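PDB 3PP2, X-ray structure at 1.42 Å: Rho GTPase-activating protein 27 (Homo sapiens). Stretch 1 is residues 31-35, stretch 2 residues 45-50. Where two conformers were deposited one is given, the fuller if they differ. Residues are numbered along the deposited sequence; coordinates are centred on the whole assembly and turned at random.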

ATOM      1  N   TRP A  31      16.291  10.529 -12.706  1.00 22.49           N
ATOM      2  CA  TRP A  31      15.655   9.375 -12.077  1.00 22.23           C
ATOM      3  C   TRP A  31      16.143   8.036 -12.589  1.00 22.14           C
ATOM      4  O   TRP A  31      16.302   7.833 -13.816  1.00 24.36           O
ATOM      5  CB  TRP A  31      14.137   9.399 -12.285  1.00 22.40           C
ATOM      6  CG  TRP A  31      13.363  10.484 -11.631  1.00 21.19           C
ATOM      7  CD1 TRP A  31      12.847  11.605 -12.235  1.00 21.82           C
ATOM      8  CD2 TRP A  31      12.868  10.497 -10.282  1.00 18.41           C
ATOM      9  NE1 TRP A  31      12.106  12.332 -11.336  1.00 22.96           N
ATOM     10  CE2 TRP A  31      12.103  11.680 -10.129  1.00 19.85           C
ATOM     11  CE3 TRP A  31      13.043   9.657  -9.175  1.00 18.62           C
ATOM     12  CZ2 TRP A  31      11.494  12.031  -8.906  1.00 19.04           C
ATOM     13  CZ3 TRP A  31      12.444   9.991  -7.989  1.00 17.34           C
ATOM     14  CH2 TRP A  31      11.669  11.167  -7.857  1.00 18.59           C
ATOM     15  N   SER A  32      16.298   7.104 -11.668  1.00 21.68           N
ATOM     16  CA  SER A  32      16.497   5.689 -11.941  1.00 22.16           C
ATOM     17  C   SER A  32      15.852   4.870 -10.837  1.00 19.85           C
ATOM     18  O   SER A  32      15.716   5.369  -9.711  1.00 19.35           O
ATOM     19  CB  SER A  32      17.989   5.341 -11.919  1.00 24.19           C
ATOM     20  OG  SER A  32      18.676   5.987 -12.929  1.00 31.61           O
ATOM     21  N   ALA A  33      15.515   3.622 -11.132  1.00 19.29           N
ATOM     22  CA  ALA A  33      15.147   2.669 -10.101  1.00 18.42           C
ATOM     23  C   ALA A  33      16.350   1.856  -9.692  1.00 19.29           C
ATOM     24  O   ALA A  33      17.097   1.375 -10.544  1.00 23.60           O
ATOM     25  CB  ALA A  33      14.032   1.726 -10.587  1.00 20.97           C
ATOM     26  N   SER A  34      16.570   1.706  -8.416  1.00 17.80           N
ATOM     27  CA  SER A  34      17.649   0.884  -7.897  1.00 17.53           C
ATOM     28  C   SER A  34      17.305   0.167  -6.651  1.00 16.95           C
ATOM     29  O   SER A  34      16.428   0.609  -5.890  1.00 17.85           O
ATOM     30  CB  SER A  34      18.902   1.727  -7.627  1.00 18.49           C
ATOM     31  OG  SER A  34      18.795   2.512  -6.464  1.00 17.79           O
ATOM     32  N   TRP A  35      17.992  -0.935  -6.423  1.00 17.63           N
ATOM     33  CA  TRP A  35      18.042  -1.502  -5.099  1.00 17.92           C
ATOM     34  C   TRP A  35      18.526  -0.430  -4.121  1.00 17.33           C
ATOM     35  O   TRP A  35      19.374   0.418  -4.442  1.00 17.71           O
ATOM     36  CB  TRP A  35      18.998  -2.696  -5.090  1.00 17.95           C
ATOM     37  CG  TRP A  35      19.001  -3.540  -3.878  1.00 21.38           C
ATOM     38  CD1 TRP A  35      20.038  -3.771  -3.044  1.00 22.82           C
ATOM     39  CD2 TRP A  35      17.883  -4.274  -3.368  1.00 23.66           C
ATOM     40  NE1 TRP A  35      19.634  -4.619  -2.029  1.00 24.27           N
ATOM     41  CE2 TRP A  35      18.313  -4.944  -2.220  1.00 24.37           C
ATOM     42  CE3 TRP A  35      16.562  -4.439  -3.793  1.00 26.02           C
ATOM     43  CZ2 TRP A  35      17.466  -5.770  -1.481  1.00 26.22           C
ATOM     44  CZ3 TRP A  35      15.697  -5.257  -3.031  1.00 26.20           C
ATOM     45  CH2 TRP A  35      16.167  -5.913  -1.917  1.00 25.90           C
ATOM     46  N   PHE A  45      21.754   3.812  -2.049  1.00 16.77           N
ATOM     47  CA  PHE A  45      21.161   3.575  -3.340  1.00 16.66           C
ATOM     48  C   PHE A  45      22.210   2.957  -4.232  1.00 17.28           C
ATOM     49  O   PHE A  45      23.273   3.559  -4.451  1.00 17.85           O
ATOM     50  CB  PHE A  45      20.705   4.889  -3.955  1.00 17.88           C
ATOM     51  CG  PHE A  45      19.585   5.553  -3.228  1.00 18.87           C
ATOM     52  CD1 PHE A  45      18.312   5.023  -3.260  1.00 18.80           C
ATOM     53  CD2 PHE A  45      19.803   6.713  -2.503  1.00 22.14           C
ATOM     54  CE1 PHE A  45      17.296   5.649  -2.602  1.00 22.28           C
ATOM     55  CE2 PHE A  45      18.784   7.333  -1.824  1.00 23.60           C
ATOM     56  CZ  PHE A  45      17.527   6.795  -1.901  1.00 22.82           C
ATOM     57  N   PHE A  46      21.941   1.762  -4.736  1.00 17.27           N
ATOM     58  CA  PHE A  46      22.870   1.072  -5.642  1.00 18.29           C
ATOM     59  C   PHE A  46      22.744   1.603  -7.045  1.00 18.23           C
ATOM     60  O   PHE A  46      21.917   2.449  -7.369  1.00 19.22           O
ATOM     61  CB  PHE A  46      22.620  -0.448  -5.504  1.00 18.35           C
ATOM     62  CG  PHE A  46      23.120  -0.997  -4.200  1.00 19.74           C
ATOM     63  CD1 PHE A  46      22.357  -0.943  -3.039  1.00 20.06           C
ATOM     64  CD2 PHE A  46      24.393  -1.491  -4.103  1.00 21.21           C
ATOM     65  CE1 PHE A  46      22.851  -1.400  -1.867  1.00 20.72           C
ATOM     66  CE2 PHE A  46      24.891  -1.926  -2.899  1.00 21.91           C
ATOM     67  CZ  PHE A  46      24.132  -1.885  -1.797  1.00 21.89           C
ATOM     68  N   LYS A  47      23.651   1.145  -7.897  1.00 20.00           N
ATOM     69  CA  LYS A  47      23.622   1.458  -9.289  0.50 20.40           C
ATOM     70  C   LYS A  47      22.243   1.122  -9.875  1.00 20.86           C
ATOM     71  O   LYS A  47      21.547   0.242  -9.353  1.00 20.11           O
ATOM     72  CB  LYS A  47      24.732   0.643  -9.986  0.50 21.44           C
ATOM     73  CG  LYS A  47      25.022   1.037 -11.430  0.50 23.23           C
ATOM     74  CD  LYS A  47      26.134   0.156 -12.013  0.50 23.31           C
ATOM     75  CE  LYS A  47      26.698   0.709 -13.344  0.50 25.03           C
ATOM     76  NZ  LYS A  47      27.856  -0.077 -13.883  0.50 28.18           N
ATOM     77  N   ASP A  48      21.877   1.809 -10.949  1.00 21.01           N
ATOM     78  CA  ASP A  48      20.632   1.559 -11.683  0.50 21.36           C
ATOM     79  C   ASP A  48      20.395   0.069 -11.879  1.00 21.56           C
ATOM     80  O   ASP A  48      21.316  -0.652 -12.299  1.00 21.60           O
ATOM     81  CB  ASP A  48      20.742   2.261 -13.035  0.50 21.57           C
ATOM     82  CG  ASP A  48      19.442   2.258 -13.854  0.50 23.04           C
ATOM     83  OD1 ASP A  48      18.449   1.562 -13.521  0.50 21.28           O
ATOM     84  OD2 ASP A  48      19.432   3.030 -14.836  0.50 26.90           O
ATOM     85  N   SER A  49      19.163  -0.398 -11.641  1.00 21.67           N
ATOM     86  CA  SER A  49      18.829  -1.813 -11.787  1.00 23.21           C
ATOM     87  C   SER A  49      18.589  -2.215 -13.240  1.00 23.79           C
ATOM     88  O   SER A  49      18.504  -3.391 -13.516  1.00 25.48           O
ATOM     89  CB  SER A  49      17.610  -2.184 -10.958  1.00 24.61           C
ATOM     90  OG  SER A  49      16.469  -1.432 -11.334  1.00 26.78           O
ATOM     91  N   LYS A  50      18.439  -1.265 -14.140  1.00 24.36           N
ATOM     92  CA  LYS A  50      18.127  -1.632 -15.516  1.00 27.36           C
ATOM     93  C   LYS A  50      19.346  -1.650 -16.345  1.00 29.38           C
ATOM     94  O   LYS A  50      20.248  -0.856 -16.124  1.00 31.36           O
ATOM     95  CB  LYS A  50      17.036  -0.724 -16.052  1.00 27.86           C
ATOM     96  CG  LYS A  50      15.666  -1.060 -15.418  1.00 31.92           C
ATOM     97  CD  LYS A  50      14.811  -1.938 -16.265  1.00 36.45           C
ATOM     98  CE  LYS A  50      13.595  -2.450 -15.476  1.00 36.58           C
ATOM     99  NZ  LYS A  50      12.351  -1.677 -15.776  1.00 37.61           N
TER
HETATM  100  O   HOH W   1      19.841  -1.634  -8.449  1.00 19.98           O

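Two backbone hydrogen bonds hold the stretches together, and both use carbonyls of stretch 1 as acceptors. F46 N donates to W35 O at 2.9 Å with an N-H...O angle of 167°, and S49 N donates to A33 O, also at 2.9 Å, with an angle of 172°; the nearly straight geometry marks both as strong. Between these two bonds a water bridges the chains: it accepts from W35 N at 2.8 Å and donates to K47 O at 2.7 Å, joining a backbone donor and acceptor that do not meet directly. The two chains run antiparallel, W35 lying beside F46 and S34 beside D48, with CA atoms 5.5 Å and 4.9 Å apart respectively.

Around A33 O the polar groups crowd. S49 points its CA-to-CB bond toward stretch 1, and its p rotamer brings S49 OG to 3.0 Å from A33 O, within hydrogen-bonding reach of the carbonyl already held by S49 N. D48 OD1 also lies 3.3 Å from A33 O, but both atoms are acceptors, so this is proximity without a bond. The carboxylate is instead engaged within its own stretch: K50 N donates to D48 OD1 at 2.9 Å and 171°, a nearly linear bond that ties the side chain to the backbone two residues further on. Its other oxygen, D48 OD2, comes within 3.6 Å of S32 OG, a contact rather than a hydrogen bond.

S34 is buried, and its hydroxyl bonds within its own strand, to the carbonyl of the next residue: S34 OG donates to W35 O at 3.0 Å, so this carbonyl receives both S34 OG and F46 N. The side chain nevertheless packs closely on stretch 2, with S34 CB 3.1 Å from F46 O and 3.5 Å from K47 O. S34 OG also sits 3.9 Å from F45 CB, near the plane of the F45 ring at its edge.

The apolar part of the contact is centred on W35 and F46. F46 directs its CA-to-CB bond toward stretch 1, whereas that of W35 runs sideways, and the rings meet obliquely: the five-membered ring of W35 and the F46 ring have centroids 5.4 Å apart and planes inclined by 42°. Their closest side-chain approach, W35 CD1 to F46 CD1 at 3.7 Å, is a van der Waals contact between buried residues. At the periphery, the CA-to-CB bond of K47 points away from stretch 1, and its side chain is extended, with all four chi angles t; W31 does not touch stretch 2. Altogether the two stretches bury 370 Å², summed over both sides.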